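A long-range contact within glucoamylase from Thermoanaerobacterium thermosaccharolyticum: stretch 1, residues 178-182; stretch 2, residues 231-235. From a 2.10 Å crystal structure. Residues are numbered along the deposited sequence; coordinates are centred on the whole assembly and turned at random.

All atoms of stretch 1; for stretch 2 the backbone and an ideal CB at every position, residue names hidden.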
# COMPACT_ATOMS: atom_id res chain seq x y z
N MET A 178 -10.83 27.62 14.02
CA MET A 178 -10.58 26.41 13.25
C MET A 178 -10.95 26.57 11.78
O MET A 178 -12.02 27.10 11.46
CB MET A 178 -11.37 25.24 13.84
CG MET A 178 -11.02 24.88 15.28
SD MET A 178 -12.08 23.56 15.91
CE MET A 178 -11.50 23.46 17.62
N LEU A 179 -10.07 26.13 10.90
CA LEU A 179 -10.33 26.18 9.46
C LEU A 179 -11.12 24.92 9.15
O LEU A 179 -10.66 23.81 9.40
CB LEU A 179 -9.02 26.20 8.67
CG LEU A 179 -8.29 27.55 8.56
CD1 LEU A 179 -8.07 28.14 9.94
CD2 LEU A 179 -6.96 27.35 7.84
N MET A 180 -12.32 25.10 8.61
CA MET A 180 -13.18 23.97 8.29
C MET A 180 -13.24 23.65 6.80
O MET A 180 -13.04 24.52 5.96
CB MET A 180 -14.60 24.25 8.78
CG MET A 180 -14.68 24.78 10.20
SD MET A 180 -14.06 23.62 11.42
CE MET A 180 -15.34 22.37 11.35
N ALA A 181 -13.53 22.39 6.49
CA ALA A 181 -13.65 21.93 5.12
C ALA A 181 -14.72 20.84 5.10
O ALA A 181 -14.83 20.06 6.04
CB ALA A 181 -12.33 21.37 4.62
N LYS A 182 -15.51 20.79 4.03
CA LYS A 182 -16.55 19.79 3.95
C LYS A 182 -16.93 19.41 2.53
O LYS A 182 -16.66 20.14 1.57
CB LYS A 182 -17.79 20.25 4.72
CG LYS A 182 -18.44 21.52 4.17
CD LYS A 182 -19.69 21.21 3.34
CE LYS A 182 -20.83 20.72 4.22
NZ LYS A 182 -22.06 20.44 3.44
N UNK A 231 -7.19 25.77 -0.85
CA UNK A 231 -6.03 25.57 0.01
C UNK A 231 -6.27 26.42 1.26
O UNK A 231 -6.41 27.64 1.18
CB UNK A 231 -4.72 25.95 -0.69
N UNK A 232 -6.34 25.76 2.41
CA UNK A 232 -6.56 26.48 3.66
C UNK A 232 -5.21 26.82 4.27
O UNK A 232 -4.53 25.95 4.83
CB UNK A 232 -7.41 25.66 4.63
N UNK A 233 -4.82 28.08 4.13
CA UNK A 233 -3.55 28.54 4.65
C UNK A 233 -3.66 29.33 5.94
O UNK A 233 -4.71 29.90 6.25
CB UNK A 233 -2.85 29.40 3.59
N UNK A 234 -2.57 29.36 6.70
CA UNK A 234 -2.54 30.07 7.96
C UNK A 234 -1.10 30.38 8.35
O UNK A 234 -0.19 29.62 8.03
CB UNK A 234 -3.23 29.26 9.05
N UNK A 235 -0.91 31.50 9.02
CA UNK A 235 0.41 31.90 9.47
C UNK A 235 0.56 31.52 10.94
O UNK A 235 -0.38 31.64 11.72
CB UNK A 235 0.63 33.40 9.26

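The two strands run antiparallel, their directions 175° apart, but their axes come no closer than 8.6 Å. That is too wide for the backbone pairing of neighbouring strands.

Position 231 has extended backbone angles (-140/118), and nothing of stretch 1 lies within 5.5 Å of its ideal CB. Stretch 1 therefore sets little limit here, although a beta-branched residue is at ease in such a conformation. The deposited residue is Ile 231, which makes no contact with stretch 1.

Position 232 is the centre of the contact. Its CA is 6.9 Å from the CA of Leu 179, the nearest such pair, and CA-to-CB points toward stretch 1, with the ideal CB 3.7 Å from Leu 179 CD2. A modest aliphatic side chain could rest against this leucine. Farther out, however, lie the carbonyl oxygens of Leu 179 and Met 180, acceptors that would favour a side chain long enough to reach them and able to donate: glutamine, lysine, or an acid that keeps its proton. The residue is Glu 232, with chi1 at m and chi2 at t, which carries the carboxyl group across the gap. Its OE1 lies 2.5 Å from Met 180 O; two oxygens so close suggest that the acid probably holds a proton, though the geometry does not settle it. OE1 also lies 3.8 Å from Ala 181 CB, while OE2 packs 3.4 Å from Leu 179 CB. A water completes the link, donating hydrogen bonds to Leu 179 O (2.6 Å from the water O) and to Glu 232 OE2 (3.2 Å from the same atom).

At position 233 the direction of an ideal CB is away from stretch 1, and nothing of stretch 1 lies within 5.5 Å of that CB. The angles (-103/157) are ordinary for a strand, so many residues would be tolerated as far as stretch 1 is concerned. Gly 233 occupies it and meets stretch 1 through its backbone, its O lying 3.8 Å from Leu 179 CD2.

Position 234 turns toward stretch 1 again, its ideal CB 4.4 Å from Leu 179 CD2. With an apolar methyl at that distance, a small apolar residue suits the place well. Ala 234 supplies just a methyl, and its CB makes an apolar contact with Leu 179 CD2.

Position 235 is out of reach, so stretch 1 expresses no preference; the residue is Glu 235, extended with chi1 and chi2 both t, and it makes no contact with stretch 1.

Stretch 2, residues 231-235: IEGAE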
# COMPACT_ATOMS: atom_id res chain seq x y z
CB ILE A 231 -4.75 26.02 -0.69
CG1 ILE A 231 -4.54 25.18 -1.96
CG2 ILE A 231 -3.56 25.88 0.26
CD1 ILE A 231 -3.34 25.57 -2.76
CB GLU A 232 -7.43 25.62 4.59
CG GLU A 232 -8.78 25.31 3.95
CD GLU A 232 -9.81 24.77 4.91
OE1 GLU A 232 -11.02 24.94 4.61
OE2 GLU A 232 -9.44 24.17 5.94
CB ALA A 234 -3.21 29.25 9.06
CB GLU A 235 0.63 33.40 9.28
CG GLU A 235 1.91 33.94 9.91
CD GLU A 235 2.25 35.34 9.43
OE1 GLU A 235 1.32 36.16 9.28
OE2 GLU A 235 3.45 35.62 9.21
O HOH W 1 -10.07 21.69 7.93
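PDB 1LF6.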